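Local coordinates for breast cancer anti-estrogen resistance protein 1 (Mus musculus, PDB 5W93), which serves as a docking scaffold that coordinates tyrosine kinase-based signalling in cell adhesion and is implicated in cell migration, here seen as its C-terminal domain bound to paxillin LD1, at residues 19-24 and 56-61; 12-17 and 64-69. The protein carries 2 engineered substitutions. One frame throughout, in Å; residues are numbered along the deposited sequence.

In the fold
Contacts 1 and 2 join the same two helices, 5-37 and 42-69, of an all-helical, FAT-like four-helix bundle, the C-terminal domain of this scaffold. Their centres lie about 11 Å apart. Along the chain the order is 12-17, 19-24, 56-61, 64-69: the antiparallel hairpin pairs the inner segments in contact 1 and the outer ones in contact 2. The centre of contact 1 lies about 7 Å from the centre of the chain, that of contact 2 about 15 Å, further toward the end where the chain starts. Helix 42-69 also meets the bound paxillin peptide in both regions, so one helix packs on helix 5-37 and also faces the ligand, with Lys58 taking part in both.

Contact 1: residues 19-24 and 56-61; sequences EANLTT and AHKLVF
Leu22 and Leu59 supply the apolar part of this contact. Their side chains cross at about a right angle, and the methyl CD1 of Leu22 presses on CD1 of Leu59 at 3.4 Å, tighter than usual van der Waals contact. The second methyl of Leu59, CD2, lies 4.0 Å from the same Leu22 CD1, so a single Leu22 branch meets both arms of the fork. Leu59 has CG anti to the carbonyl carbon (chi1 -68°), which carries the branched end across to helix 5-37. Leucine suits both places, because its fork brings no polar atom of its own into the buried seam; Leu59 also packs on Ala18 and Leu25, and Leu22 lies against the side chains of Gln125 and Arg128 of helix 107-135.

The seam belongs to a FAT-like four-helix bundle and to the region described as a divergent helix-loop-helix motif. The two segments run nearly antiparallel, at 158°, with their axes 9.1 Å apart.

Toward the partly exposed side, polar residues contribute their carbon. Asn21 points at the other helix and lays its amide carbon CG 3.8 Å from Lys58 CB, the two side chains again crossing near a right angle, while its own CB lies 4.2 Å from Leu59 CD2. Asparagine suits the place because its short amide lies flat against the Lys58 hydrocarbon. No hydrogen bond links the segments here. Lysine fits this border because its base packs as a hydrocarbon while the chain bends at chi2 (-78°) and carries the ammonium group away, where NZ bonds to Leu54 O one turn earlier.

On the peptide side of helix 42-69, His57 NE2 hydrogen-bonds to the backbone of the bound paxillin peptide, and Lys58, Val60 and Phe61 pack on its apolar side chains.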
loop_
_atom_site.group_PDB
_atom_site.type_symbol
_atom_site.label_atom_id
_atom_site.label_comp_id
_atom_site.label_asym_id
_atom_site.label_seq_id
_atom_site.Cartn_x
_atom_site.Cartn_y
_atom_site.Cartn_z
ATOM N N GLU A 19 7.119 -5.833 8.672
ATOM C CA GLU A 19 8.395 -5.112 8.639
ATOM C C GLU A 19 9.205 -5.522 7.412
ATOM O O GLU A 19 9.740 -4.670 6.703
ATOM C CB GLU A 19 9.192 -5.346 9.939
ATOM C CG GLU A 19 8.641 -4.529 11.119
ATOM C CD GLU A 19 9.261 -4.886 12.470
ATOM O OE1 GLU A 19 10.012 -5.880 12.550
ATOM O OE2 GLU A 19 8.988 -4.167 13.459
ATOM N N ALA A 20 9.260 -6.820 7.149
ATOM C CA ALA A 20 9.871 -7.335 5.919
ATOM C C ALA A 20 9.219 -6.776 4.642
ATOM O O ALA A 20 9.916 -6.344 3.719
ATOM C CB ALA A 20 9.806 -8.834 5.906
ATOM N N ASN A 21 7.890 -6.797 4.573
ATOM C CA ASN A 21 7.203 -6.295 3.375
ATOM C C ASN A 21 7.345 -4.786 3.193
ATOM O O ASN A 21 7.281 -4.273 2.075
ATOM C CB ASN A 21 5.719 -6.654 3.413
ATOM C CG ASN A 21 5.461 -8.091 3.024
ATOM O OD1 ASN A 21 4.848 -8.847 3.772
ATOM N ND2 ASN A 21 5.919 -8.473 1.843
ATOM N N LEU A 22 7.505 -4.084 4.306
ATOM C CA LEU A 22 7.660 -2.635 4.309
ATOM C C LEU A 22 8.968 -2.216 3.634
ATOM O O LEU A 22 9.062 -1.122 3.076
ATOM C CB LEU A 22 7.608 -2.109 5.741
ATOM C CG LEU A 22 6.687 -0.933 6.051
ATOM C CD1 LEU A 22 5.237 -1.301 5.814
ATOM C CD2 LEU A 22 6.883 -0.451 7.480
ATOM N N THR A 23 9.969 -3.098 3.692
ATOM C CA THR A 23 11.241 -2.909 2.987
ATOM C C THR A 23 11.067 -2.892 1.474
ATOM O O THR A 23 11.544 -1.979 0.792
ATOM C CB THR A 23 12.248 -4.016 3.335
ATOM O OG1 THR A 23 12.606 -3.922 4.718
ATOM C CG2 THR A 23 13.499 -3.897 2.471
ATOM N N THR A 24 10.402 -3.923 0.961
ATOM C CA THR A 24 10.060 -4.014 -0.449
ATOM C C THR A 24 9.235 -2.796 -0.888
ATOM O O THR A 24 9.451 -2.244 -1.978
ATOM C CB THR A 24 9.271 -5.310 -0.743
ATOM O OG1 THR A 24 10.120 -6.444 -0.541
ATOM C CG2 THR A 24 8.751 -5.337 -2.185
ATOM N N ALA A 56 2.550 -2.972 -1.811
ATOM C CA ALA A 56 1.640 -2.545 -0.754
ATOM C C ALA A 56 0.483 -3.531 -0.541
ATOM O O ALA A 56 -0.028 -3.662 0.578
ATOM C CB ALA A 56 1.082 -1.151 -1.049
ATOM N N HIS A 57 0.057 -4.208 -1.609
ATOM C CA HIS A 57 -1.052 -5.146 -1.492
ATOM C C HIS A 57 -0.672 -6.280 -0.511
ATOM O O HIS A 57 -1.526 -6.849 0.160
ATOM C CB HIS A 57 -1.441 -5.717 -2.867
ATOM C CG HIS A 57 -2.734 -6.462 -2.865
ATOM N ND1 HIS A 57 -2.823 -7.798 -2.529
ATOM C CD2 HIS A 57 -4.001 -6.066 -3.156
ATOM C CE1 HIS A 57 -4.082 -8.189 -2.608
ATOM N NE2 HIS A 57 -4.815 -7.156 -2.994
ATOM N N LYS A 58 0.610 -6.583 -0.431
ATOM C CA LYS A 58 1.108 -7.545 0.557
ATOM C C LYS A 58 0.694 -7.131 1.972
ATOM O O LYS A 58 0.349 -7.980 2.794
ATOM C CB LYS A 58 2.636 -7.679 0.468
ATOM C CG LYS A 58 3.166 -7.961 -0.950
ATOM C CD LYS A 58 2.995 -9.422 -1.364
ATOM C CE LYS A 58 3.069 -9.599 -2.888
ATOM N NZ LYS A 58 1.858 -9.035 -3.579
ATOM N N LEU A 59 0.700 -5.828 2.254
ATOM C CA LEU A 59 0.302 -5.352 3.569
ATOM C C LEU A 59 -1.199 -5.393 3.788
ATOM O O LEU A 59 -1.658 -5.710 4.891
ATOM C CB LEU A 59 0.809 -3.936 3.804
ATOM C CG LEU A 59 2.321 -3.817 3.937
ATOM C CD1 LEU A 59 2.673 -2.366 3.821
ATOM C CD2 LEU A 59 2.785 -4.384 5.283
ATOM N N VAL A 60 -1.966 -5.064 2.748
ATOM C CA VAL A 60 -3.405 -5.239 2.807
ATOM C C VAL A 60 -3.746 -6.690 3.169
ATOM O O VAL A 60 -4.570 -6.945 4.037
ATOM C CB VAL A 60 -4.085 -4.887 1.470
ATOM C CG1 VAL A 60 -5.586 -5.191 1.558
ATOM C CG2 VAL A 60 -3.839 -3.413 1.111
ATOM N N PHE A 61 -3.096 -7.622 2.485
ATOM C CA PHE A 61 -3.322 -9.052 2.701
ATOM C C PHE A 61 -3.003 -9.466 4.137
ATOM O O PHE A 61 -3.763 -10.213 4.752
ATOM C CB PHE A 61 -2.491 -9.871 1.713
ATOM C CG PHE A 61 -2.724 -11.361 1.797
ATOM C CD1 PHE A 61 -3.851 -11.936 1.227
ATOM C CD2 PHE A 61 -1.800 -12.185 2.420
ATOM C CE1 PHE A 61 -4.065 -13.310 1.291
ATOM C CE2 PHE A 61 -1.997 -13.562 2.493
ATOM C CZ PHE A 61 -3.131 -14.128 1.926
#

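Contact 2: residues 12-17 and 64-69; sequences LFYLEQ and DTLSRQ
Tyr14 reaches from helix 5-37 to Leu66 and Thr65 on helix 42-69, two neighbouring antiparallel helices of the four-helix bundle. Its CB leaves the backbone toward helix 42-69, and with CG anti to the carbonyl carbon (chi1 -83°) the ring continues across to its partners. Its length lets it span the gap: the root of the side chain meets Leu66, the far end Thr65.

Leu66 runs past Tyr14 in the opposite direction. Its CG is 3.9 Å from Tyr14 CB, and its CD2 comes obliquely to the ring, 4.0 Å from Tyr14 CD2. The place is buried among apolar side chains, Leu10 and Leu11 of helix 5-37, Val79 of helix 73-102 and Leu131 of helix 107-135, which a forked hydrocarbon can meet on several sides. On the Tyr14 ring, one face is taken by the preceding residue: Phe13 CD2 stands 3.6 Å above the ring plane, over its centre.

Thr65 crosses Tyr14 at about a right angle and meets it with carbon. A threonine can divide its two branches here: OG1 hydrogen-bonds back to Phe61 O of the preceding turn, while the methyl is left to face the tyrosine. With OG1 beside the amide nitrogen (chi1 -62°), the methyl CG2 of Thr65 is trans to that nitrogen and comes to 3.8 Å from Tyr14 CZ and 3.4 Å from Tyr14 OH.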
loop_
_atom_site.group_PDB
_atom_site.type_symbol
_atom_site.label_atom_id
_atom_site.label_comp_id
_atom_site.label_asym_id
_atom_site.label_seq_id
_atom_site.Cartn_x
_atom_site.Cartn_y
_atom_site.Cartn_z
ATOM N N LEU A 12 2.632 -10.360 16.968
ATOM C CA LEU A 12 4.092 -10.314 16.894
ATOM C C LEU A 12 4.587 -10.943 15.602
ATOM O O LEU A 12 5.486 -10.411 14.953
ATOM C CB LEU A 12 4.742 -11.020 18.093
ATOM C CG LEU A 12 4.641 -10.292 19.430
ATOM C CD1 LEU A 12 5.167 -11.188 20.565
ATOM C CD2 LEU A 12 5.397 -8.964 19.373
ATOM N N PHE A 13 3.994 -12.074 15.230
ATOM C CA PHE A 13 4.338 -12.735 13.984
ATOM C C PHE A 13 4.069 -11.828 12.759
ATOM O O PHE A 13 4.934 -11.650 11.900
ATOM C CB PHE A 13 3.548 -14.036 13.843
ATOM C CG PHE A 13 3.872 -14.795 12.593
ATOM C CD1 PHE A 13 5.016 -15.585 12.528
ATOM C CD2 PHE A 13 3.037 -14.736 11.493
ATOM C CE1 PHE A 13 5.323 -16.284 11.386
ATOM C CE2 PHE A 13 3.341 -15.431 10.340
ATOM C CZ PHE A 13 4.491 -16.206 10.289
ATOM N N TYR A 14 2.874 -11.264 12.666
ATOM C CA TYR A 14 2.578 -10.483 11.468
ATOM C C TYR A 14 3.233 -9.100 11.486
ATOM O O TYR A 14 3.443 -8.512 10.424
ATOM C CB TYR A 14 1.067 -10.396 11.236
ATOM C CG TYR A 14 0.623 -11.656 10.528
ATOM C CD1 TYR A 14 0.961 -11.876 9.200
ATOM C CD2 TYR A 14 -0.055 -12.656 11.201
ATOM C CE1 TYR A 14 0.594 -13.045 8.550
ATOM C CE2 TYR A 14 -0.423 -13.837 10.561
ATOM C CZ TYR A 14 -0.095 -14.024 9.240
ATOM O OH TYR A 14 -0.470 -15.194 8.605
ATOM N N LEU A 15 3.609 -8.613 12.669
ATOM C CA LEU A 15 4.458 -7.418 12.761
ATOM C C LEU A 15 5.784 -7.677 12.050
ATOM O O LEU A 15 6.269 -6.854 11.288
ATOM C CB LEU A 15 4.715 -7.026 14.223
ATOM C CG LEU A 15 5.691 -5.867 14.474
ATOM C CD1 LEU A 15 5.209 -4.584 13.771
ATOM C CD2 LEU A 15 5.878 -5.604 15.973
ATOM N N GLU A 16 6.372 -8.838 12.317
ATOM C CA GLU A 16 7.615 -9.225 11.667
ATOM C C GLU A 16 7.452 -9.304 10.144
ATOM O O GLU A 16 8.324 -8.847 9.402
ATOM C CB GLU A 16 8.112 -10.560 12.241
ATOM C CG GLU A 16 9.258 -11.189 11.477
ATOM C CD GLU A 16 8.785 -12.017 10.292
ATOM O OE1 GLU A 16 7.938 -12.925 10.493
ATOM O OE2 GLU A 16 9.241 -11.735 9.161
ATOM N N GLN A 17 6.358 -9.906 9.684
ATOM C CA GLN A 17 6.075 -9.993 8.248
ATOM C C GLN A 17 5.831 -8.618 7.635
ATOM O O GLN A 17 6.264 -8.335 6.521
ATOM C CB GLN A 17 4.861 -10.877 7.983
ATOM C CG GLN A 17 5.191 -12.236 7.427
ATOM C CD GLN A 17 4.055 -12.822 6.615
ATOM O OE1 GLN A 17 3.114 -12.115 6.220
ATOM N NE2 GLN A 17 4.135 -14.117 6.353
ATOM N N ASP A 64 -5.805 -8.292 6.183
ATOM C CA ASP A 64 -6.953 -9.164 5.958
ATOM C C ASP A 64 -6.855 -10.474 6.753
ATOM O O ASP A 64 -7.814 -10.929 7.383
ATOM C CB ASP A 64 -7.064 -9.471 4.473
ATOM C CG ASP A 64 -8.414 -10.008 4.102
ATOM O OD1 ASP A 64 -9.361 -9.203 4.020
ATOM O OD2 ASP A 64 -8.517 -11.229 3.896
ATOM N N THR A 65 -5.679 -11.076 6.691
ATOM C CA THR A 65 -5.386 -12.326 7.381
ATOM C C THR A 65 -5.462 -12.150 8.894
ATOM O O THR A 65 -6.067 -12.959 9.596
ATOM C CB THR A 65 -3.991 -12.840 7.000
ATOM O OG1 THR A 65 -3.954 -13.116 5.602
ATOM C CG2 THR A 65 -3.632 -14.124 7.777
ATOM N N LEU A 66 -4.848 -11.079 9.386
ATOM C CA LEU A 66 -4.882 -10.740 10.806
ATOM C C LEU A 66 -6.291 -10.479 11.332
ATOM O O LEU A 66 -6.673 -10.983 12.385
ATOM C CB LEU A 66 -4.038 -9.500 11.061
ATOM C CG LEU A 66 -2.708 -9.605 11.763
ATOM C CD1 LEU A 66 -2.267 -8.194 12.048
ATOM C CD2 LEU A 66 -2.857 -10.422 13.045
ATOM N N SER A 67 -7.041 -9.654 10.606
ATOM C CA SER A 67 -8.381 -9.242 11.020
ATOM C C SER A 67 -9.338 -10.417 11.093
ATOM O O SER A 67 -10.231 -10.451 11.937
ATOM C CB SER A 67 -8.953 -8.193 10.059
ATOM O OG SER A 67 -9.322 -8.776 8.820
ATOM N N ARG A 68 -9.152 -11.381 10.203
ATOM C CA ARG A 68 -10.040 -12.526 10.173
ATOM C C ARG A 68 -9.824 -13.459 11.364
ATOM O O ARG A 68 -10.738 -14.167 11.775
ATOM C CB ARG A 68 -9.864 -13.293 8.870
ATOM C CG ARG A 68 -10.542 -12.614 7.689
ATOM C CD ARG A 68 -10.889 -13.617 6.613
ATOM N NE ARG A 68 -9.750 -13.948 5.768
ATOM C CZ ARG A 68 -9.696 -15.013 4.971
ATOM N NH1 ARG A 68 -10.707 -15.875 4.925
ATOM N NH2 ARG A 68 -8.620 -15.229 4.229
ATOM N N GLN A 69 -8.619 -13.438 11.923
ATOM C CA GLN A 69 -8.233 -14.419 12.934
ATOM C C GLN A 69 -8.020 -13.845 14.331
ATOM O O GLN A 69 -7.836 -14.590 15.297
ATOM C CB GLN A 69 -6.952 -15.124 12.495
ATOM C CG GLN A 69 -7.092 -15.919 11.228
ATOM C CD GLN A 69 -5.788 -16.562 10.854
ATOM O OE1 GLN A 69 -4.964 -15.963 10.160
ATOM N NE2 GLN A 69 -5.572 -17.772 11.339
#